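Long-range contacts in aspartate aminotransferase, mitochondrial (Trypanosoma brucei brucei, PDB 4W5K), which probably catalyses amino-group transfer between L-aspartate and 2-oxoglutarate, working as a homodimer with pyridoxal 5'-phosphate as cofactor: residues A[195-200]-A[231-236]; A[171-176]-A[202-207]; A[33-38]-A[375-380]. The protein carries 1 engineered substitution. All blocks are in the same frame, centred on the assembly; numbering follows the deposited sequence.

Contact 1: A[195-200]-A[231-236]; sequences VCDVIK and VDMVPN
Met233 offers a compact example of how one unbranched side chain can fasten a loop to a helix. The loop follows helix 225-230 and leads into strand 238-242; the helix, 189-201, is the one whose His189 and Arg193 bind D-malate. The methionine runs straight as far as SD, with CG anti to its own carbonyl carbon, and then bends at chi3 (67°). That bend sets Met233 CE 3.6 Å from Cys196 O. Met233 CE also lies 3.8 Å from Asp197 OD1. Met233 SD rests 3.8 Å from Cys196 CB. Cys196 O accepts the helix bond from Lys200 N; the methyl meets it by van der Waals contact alone. On the buried side Val234 CG1 meets Ile199 CG2 at 4.1 Å, the two branches crossing obliquely, and both residues also press on Pro206 of strand 205-210.

The solvent side is looser and polar. Lys200, CG anti to its backbone N, stretches out fully to CE and crosses Met233 at about a right angle. Its last torsion then turns NZ (chi4 68°) onto Met233 O, a hydrogen bond of 2.8 Å. The ammonium lies in the carbonyl plane on a lone pair, with a C=O...N angle of 133°. One residue is thus held at both ends, its methyl by the helix and its carbonyl by a lysine. The chemistry implies an apolar attachment pinned at its exposed margin by a charged donor, which would probably polarise the peptide between Met233 and Val234.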
# COMPACT_ATOMS: atom_id res chain seq x y z
N VAL A 195 13.06 -31.47 -5.03
CA VAL A 195 11.87 -30.84 -4.43
C VAL A 195 10.76 -30.61 -5.47
O VAL A 195 9.59 -30.96 -5.26
CB VAL A 195 12.23 -29.48 -3.77
CG1 VAL A 195 10.98 -28.66 -3.44
CG2 VAL A 195 13.07 -29.70 -2.51
N CYS A 196 11.15 -30.06 -6.61
CA CYS A 196 10.20 -29.76 -7.66
C CYS A 196 9.60 -31.04 -8.24
O CYS A 196 8.42 -31.05 -8.61
CB CYS A 196 10.86 -28.92 -8.74
SG CYS A 196 11.35 -27.26 -8.15
N ASP A 197 10.36 -32.13 -8.31
CA ASP A 197 9.79 -33.39 -8.79
C ASP A 197 8.66 -33.85 -7.87
O ASP A 197 7.65 -34.39 -8.33
CB ASP A 197 10.86 -34.49 -8.90
CG ASP A 197 11.71 -34.35 -10.16
OD1 ASP A 197 11.31 -33.60 -11.07
OD2 ASP A 197 12.79 -34.98 -10.24
N VAL A 198 8.82 -33.66 -6.57
CA VAL A 198 7.78 -34.08 -5.63
C VAL A 198 6.55 -33.19 -5.80
O VAL A 198 5.42 -33.69 -5.86
CB VAL A 198 8.25 -34.03 -4.17
CG1 VAL A 198 7.13 -34.50 -3.25
CG2 VAL A 198 9.51 -34.90 -3.95
N ILE A 199 6.78 -31.88 -5.88
CA ILE A 199 5.69 -30.91 -6.06
C ILE A 199 4.88 -31.27 -7.32
O ILE A 199 3.63 -31.29 -7.30
CB ILE A 199 6.25 -29.46 -6.15
CG1 ILE A 199 6.72 -29.01 -4.75
CG2 ILE A 199 5.21 -28.50 -6.72
CD1 ILE A 199 7.43 -27.63 -4.69
N LYS A 200 5.57 -31.59 -8.41
CA LYS A 200 4.84 -31.95 -9.64
C LYS A 200 4.04 -33.24 -9.47
O LYS A 200 2.85 -33.28 -9.83
CB LYS A 200 5.80 -32.09 -10.82
CG LYS A 200 5.11 -32.47 -12.14
CD LYS A 200 6.14 -32.66 -13.25
CE LYS A 200 5.50 -33.06 -14.58
NZ LYS A 200 4.67 -31.95 -15.16
N VAL A 231 7.99 -23.16 -13.45
CA VAL A 231 6.88 -22.60 -14.25
C VAL A 231 6.50 -23.53 -15.43
O VAL A 231 5.37 -23.49 -15.91
CB VAL A 231 7.23 -21.16 -14.75
CG1 VAL A 231 8.23 -21.19 -15.89
CG2 VAL A 231 5.95 -20.40 -15.15
N ASP A 232 7.42 -24.42 -15.83
CA ASP A 232 7.12 -25.41 -16.88
C ASP A 232 6.61 -26.75 -16.36
O ASP A 232 6.26 -27.63 -17.15
CB ASP A 232 8.35 -25.68 -17.76
CG ASP A 232 9.40 -24.57 -17.67
OD1 ASP A 232 10.24 -24.63 -16.75
OD2 ASP A 232 9.39 -23.66 -18.53
N MET A 233 6.60 -26.94 -15.04
CA MET A 233 6.34 -28.26 -14.47
C MET A 233 4.94 -28.44 -13.90
O MET A 233 4.46 -29.56 -13.74
CB MET A 233 7.35 -28.52 -13.36
CG MET A 233 8.77 -28.56 -13.84
SD MET A 233 9.87 -28.84 -12.44
CE MET A 233 9.40 -30.51 -12.03
N VAL A 234 4.30 -27.32 -13.57
CA VAL A 234 3.01 -27.33 -12.90
C VAL A 234 2.03 -26.40 -13.62
O VAL A 234 2.46 -25.45 -14.28
CB VAL A 234 3.15 -26.91 -11.41
CG1 VAL A 234 4.12 -27.85 -10.67
CG2 VAL A 234 3.61 -25.44 -11.27
N PRO A 235 0.73 -26.68 -13.51
CA PRO A 235 -0.35 -25.86 -14.10
C PRO A 235 -0.37 -24.43 -13.55
O PRO A 235 -0.50 -23.49 -14.33
CB PRO A 235 -1.62 -26.61 -13.70
CG PRO A 235 -1.17 -28.03 -13.49
CD PRO A 235 0.21 -27.92 -12.91
N ASN A 236 -0.23 -24.28 -12.24
CA ASN A 236 -0.21 -22.95 -11.62
C ASN A 236 0.95 -22.80 -10.67
O ASN A 236 1.10 -23.60 -9.74
CB ASN A 236 -1.51 -22.67 -10.85
CG ASN A 236 -2.75 -22.82 -11.71
OD1 ASN A 236 -3.45 -23.84 -11.64
ND2 ASN A 236 -3.03 -21.82 -12.52

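Contact 2: A[171-176]-A[202-207]; sequences SVILVH and RNHIPF
Two neighbouring strands of a beta-alpha-beta crossover run side by side here: strand 172-176 and strand 205-210, joined through helix 189-201, are parallel members of the central sheet of this aminotransferase. Their register pairs Val172 with Ile205, Ile173 with Pro206 and Leu174 with Phe207. Every link uses odd-numbered donors and acceptors. Ile205 N gives to Ser171 O at 2.8 Å. Ile173 N gives in turn to Ile205 O at 2.9 Å. Next, Phe207 N reaches Ile173 O at 2.8 Å. Last, Val175 N bonds to Phe207 O at 3.0 Å. All four are nearly straight, although each donor stands above the plane of its carbonyl. Pro206, without an N-H, costs this edge nothing, since its flanking residues supply the bonds and its own backbone carbonyl pairs with Ile238 of the next strand. On the far edge, Val172 and Leu174 bond to Tyr122 of strand 120-124.

Just ahead of the strands the pattern is carried on by a side chain. Ser171 N donates to His204 ND1 (3.1 Å), somewhat bent at 144° and tilted 25° from the ring plane. With NE2 directed at Leu164 O, both ring nitrogens are engaged, consistent with a neutral imidazole protonated at NE2. Ser171 OG turns to Pro168 O, and Asn203, closing helix 189-201 in a Schellman motif, bonds through ND2 to Glu169. At the other end of strand 172-176, His176 touches the pyridoxal phosphate, so the crossover carries a pocket residue. The imidazole of His204 is also clamped between Arg202 CB on one face and Ile173 on the other, whose CD1 lies 4.3 Å from the ring centroid.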
# COMPACT_ATOMS: atom_id res chain seq x y z
N SER A 171 -1.78 -29.64 -2.28
CA SER A 171 -1.45 -28.70 -1.21
C SER A 171 -0.72 -27.47 -1.77
O SER A 171 0.03 -27.56 -2.74
CB SER A 171 -0.60 -29.38 -0.13
OG SER A 171 -1.34 -30.38 0.56
N VAL A 172 -0.95 -26.32 -1.15
CA VAL A 172 -0.17 -25.13 -1.50
C VAL A 172 1.16 -25.19 -0.70
O VAL A 172 1.15 -25.38 0.52
CB VAL A 172 -0.94 -23.84 -1.21
CG1 VAL A 172 -0.10 -22.61 -1.54
CG2 VAL A 172 -2.26 -23.85 -2.01
N ILE A 173 2.29 -25.03 -1.39
CA ILE A 173 3.60 -25.20 -0.75
C ILE A 173 4.39 -23.92 -0.89
O ILE A 173 4.77 -23.55 -2.00
CB ILE A 173 4.41 -26.34 -1.38
CG1 ILE A 173 3.59 -27.65 -1.45
CG2 ILE A 173 5.76 -26.56 -0.63
CD1 ILE A 173 3.28 -28.29 -0.09
N LEU A 174 4.61 -23.25 0.24
CA LEU A 174 5.39 -22.01 0.30
C LEU A 174 6.89 -22.31 0.36
O LEU A 174 7.31 -23.05 1.24
CB LEU A 174 4.99 -21.21 1.54
CG LEU A 174 5.62 -19.84 1.78
CD1 LEU A 174 5.21 -18.91 0.65
CD2 LEU A 174 5.12 -19.32 3.12
N VAL A 175 7.67 -21.75 -0.57
CA VAL A 175 9.13 -21.96 -0.56
C VAL A 175 9.83 -20.62 -0.74
O VAL A 175 9.34 -19.76 -1.47
CB VAL A 175 9.59 -22.94 -1.67
CG1 VAL A 175 9.00 -24.36 -1.47
CG2 VAL A 175 9.28 -22.40 -3.09
N HIS A 176 10.99 -20.46 -0.09
CA HIS A 176 11.80 -19.24 -0.29
C HIS A 176 12.73 -19.49 -1.49
O HIS A 176 13.40 -20.52 -1.53
CB HIS A 176 12.65 -18.92 0.95
CG HIS A 176 11.87 -18.67 2.21
ND1 HIS A 176 12.23 -17.69 3.11
CD2 HIS A 176 10.77 -19.28 2.73
CE1 HIS A 176 11.39 -17.70 4.13
NE2 HIS A 176 10.49 -18.66 3.92
N ARG A 202 2.90 -34.77 -6.80
CA ARG A 202 1.80 -34.69 -5.84
C ARG A 202 0.76 -33.65 -6.24
O ARG A 202 -0.20 -33.41 -5.49
CB ARG A 202 2.35 -34.38 -4.44
CG ARG A 202 3.21 -35.52 -3.85
CD ARG A 202 2.36 -36.77 -3.61
NE ARG A 202 1.54 -36.65 -2.40
CZ ARG A 202 0.41 -37.31 -2.19
NH1 ARG A 202 -0.09 -38.13 -3.12
NH2 ARG A 202 -0.25 -37.14 -1.05
N ASN A 203 0.95 -33.05 -7.41
CA ASN A 203 0.04 -32.01 -7.93
C ASN A 203 -0.12 -30.86 -6.94
O ASN A 203 -1.24 -30.28 -6.81
CB ASN A 203 -1.33 -32.61 -8.29
CG ASN A 203 -1.23 -33.66 -9.39
OD1 ASN A 203 -0.72 -33.39 -10.49
ND2 ASN A 203 -1.67 -34.88 -9.09
N HIS A 204 0.98 -30.51 -6.27
CA HIS A 204 1.01 -29.38 -5.34
C HIS A 204 1.07 -28.05 -6.10
O HIS A 204 1.46 -27.99 -7.27
CB HIS A 204 2.21 -29.47 -4.37
CG HIS A 204 2.13 -30.61 -3.40
ND1 HIS A 204 0.93 -31.09 -2.92
CD2 HIS A 204 3.09 -31.35 -2.81
CE1 HIS A 204 1.16 -32.09 -2.08
NE2 HIS A 204 2.47 -32.26 -1.99
N ILE A 205 0.70 -26.99 -5.42
CA ILE A 205 0.72 -25.64 -5.99
C ILE A 205 1.83 -24.85 -5.32
O ILE A 205 1.71 -24.50 -4.14
CB ILE A 205 -0.65 -24.92 -5.80
CG1 ILE A 205 -1.79 -25.71 -6.46
CG2 ILE A 205 -0.59 -23.51 -6.39
CD1 ILE A 205 -2.42 -26.77 -5.56
N PRO A 206 2.94 -24.60 -6.04
CA PRO A 206 4.07 -23.88 -5.44
C PRO A 206 3.81 -22.38 -5.33
O PRO A 206 3.37 -21.79 -6.31
CB PRO A 206 5.21 -24.14 -6.41
CG PRO A 206 4.53 -24.39 -7.72
CD PRO A 206 3.25 -25.09 -7.39
N PHE A 207 4.08 -21.83 -4.15
CA PHE A 207 3.99 -20.37 -3.88
C PHE A 207 5.41 -19.93 -3.52
O PHE A 207 5.88 -20.19 -2.42
CB PHE A 207 3.00 -20.11 -2.74
CG PHE A 207 2.43 -18.70 -2.69
CD1 PHE A 207 3.22 -17.59 -2.93
CD2 PHE A 207 1.07 -18.53 -2.39
CE1 PHE A 207 2.67 -16.29 -2.86
CE2 PHE A 207 0.50 -17.23 -2.31
CZ PHE A 207 1.30 -16.10 -2.55

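Contact 3: A[33-38]-A[375-380]; sequences LSIGVY and AVSGLN
Leu33, Ala375 and Ser377 carry this junction, in which a loop near the N terminus settles against a turn of 3-10 helix near the C terminus. Leu33 contributes at both ends. Its carbonyl takes a nearly straight bond from Ala375 N (2.9 Å, 172°), approached from above the carbonyl plane, while CD2 reaches over the turn to lie 3.6 Å from Ala375 O and 4.1 Å from Leu379 CG. Ala375 directs its methyl into the bend of the loop, where CB comes within a tight 3.0 Å of Ile35 O and 3.9 Å of Ile35 CG1. Ser377 holds OG between its backbone N and carbonyl carbon, so that the hydroxyl can donate to Val37 O (3.1 Å); Ile35 CD1 packs 3.3 Å from Ser377 OG. Beyond it, Tyr38 OH bonds to Arg316 of helix 300-331, and Val37, its side chain about 7 Å from a bound pyridoxal phosphate, packs on Asp61 of the second subunit. Chemically, two hydrogen bonds fix the loop's course, whereas Ile35 O, buried against a methyl with no polar partner in the model, suggests that close packing here comes at the cost of a carbonyl without a partner.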
# COMPACT_ATOMS: atom_id res chain seq x y z
N LEU A 33 22.76 -6.43 15.61
CA LEU A 33 22.68 -7.52 14.66
C LEU A 33 21.23 -8.00 14.55
O LEU A 33 20.96 -9.18 14.33
CB LEU A 33 23.60 -8.67 15.08
CG LEU A 33 25.09 -8.31 15.16
CD1 LEU A 33 25.91 -9.55 15.50
CD2 LEU A 33 25.57 -7.72 13.84
N SER A 34 20.29 -7.06 14.68
CA SER A 34 18.88 -7.41 14.62
C SER A 34 18.18 -6.71 13.47
O SER A 34 16.98 -6.87 13.27
CB SER A 34 18.19 -7.05 15.94
OG SER A 34 17.97 -5.65 16.03
N ILE A 35 18.95 -5.94 12.70
CA ILE A 35 18.38 -5.11 11.64
C ILE A 35 17.83 -5.94 10.49
O ILE A 35 18.22 -7.08 10.28
CB ILE A 35 19.40 -4.10 11.10
CG1 ILE A 35 20.58 -4.82 10.45
CG2 ILE A 35 19.91 -3.21 12.22
CD1 ILE A 35 21.46 -3.89 9.65
N GLY A 36 16.92 -5.35 9.73
CA GLY A 36 16.25 -6.07 8.67
C GLY A 36 16.63 -5.59 7.28
O GLY A 36 16.09 -6.08 6.30
N VAL A 37 17.57 -4.64 7.20
CA VAL A 37 17.90 -4.01 5.92
C VAL A 37 19.42 -4.01 5.66
O VAL A 37 20.23 -4.17 6.58
CB VAL A 37 17.38 -2.54 5.86
CG1 VAL A 37 15.86 -2.51 5.76
CG2 VAL A 37 17.82 -1.75 7.08
N TYR A 38 19.80 -3.83 4.40
CA TYR A 38 21.22 -3.78 4.06
C TYR A 38 21.89 -2.52 4.63
O TYR A 38 21.27 -1.45 4.75
CB TYR A 38 21.43 -3.83 2.53
CG TYR A 38 22.90 -3.88 2.13
CD1 TYR A 38 23.64 -5.06 2.28
CD2 TYR A 38 23.54 -2.76 1.61
CE1 TYR A 38 25.00 -5.10 1.94
CE2 TYR A 38 24.90 -2.80 1.26
CZ TYR A 38 25.61 -3.97 1.42
OH TYR A 38 26.96 -4.00 1.09
N ALA A 375 21.65 -10.65 11.95
CA ALA A 375 21.61 -9.92 10.70
C ALA A 375 23.03 -9.52 10.37
O ALA A 375 23.58 -8.62 11.02
CB ALA A 375 20.70 -8.70 10.82
N VAL A 376 23.64 -10.17 9.39
CA VAL A 376 25.06 -9.96 9.15
C VAL A 376 25.34 -8.64 8.42
O VAL A 376 26.48 -8.18 8.38
CB VAL A 376 25.69 -11.14 8.36
CG1 VAL A 376 25.61 -12.43 9.18
CG2 VAL A 376 25.03 -11.33 7.02
N SER A 377 24.31 -8.02 7.85
CA SER A 377 24.48 -6.68 7.30
C SER A 377 24.97 -5.68 8.36
O SER A 377 25.55 -4.64 8.04
CB SER A 377 23.16 -6.20 6.68
OG SER A 377 22.09 -6.37 7.60
N GLY A 378 24.75 -6.00 9.63
CA GLY A 378 25.21 -5.13 10.71
C GLY A 378 26.68 -5.37 11.04
O GLY A 378 27.29 -4.59 11.79
N LEU A 379 27.25 -6.43 10.48
CA LEU A 379 28.68 -6.74 10.61
C LEU A 379 29.48 -5.99 9.54
O LEU A 379 29.04 -5.90 8.39
CB LEU A 379 28.94 -8.24 10.48
CG LEU A 379 28.67 -9.19 11.64
CD1 LEU A 379 29.01 -10.63 11.26
CD2 LEU A 379 29.42 -8.78 12.89
N ASN A 380 30.66 -5.50 9.91
CA ASN A 380 31.51 -4.84 8.94
C ASN A 380 32.98 -4.87 9.36
O ASN A 380 33.33 -5.49 10.37
CB ASN A 380 31.06 -3.40 8.71
CG ASN A 380 30.92 -2.64 10.01
OD1 ASN A 380 31.89 -2.47 10.76
ND2 ASN A 380 29.70 -2.19 10.29

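Followed from the N terminus, the chain first passes 33-38, whose partner 375-380 arrives only after more than three hundred residues; contact 3 therefore closes a loop enclosing both others and joins a loop near the N terminus to one near the C terminus. Within it the segments run 171-176, 195-200, 202-207, 231-236, so contacts 2 and 1 cross. Contact 2 closes the beta-alpha-beta unit, and contact 1 ties that unit's helix to the loop before strand 238-242. The two touch: Ile199 O and His204 N, 2.9 Å apart, probably form a hydrogen bond. Contact 3 lies on the opposite side of the chain's centre from the other two, its centre about 30 Å from that of contact 2.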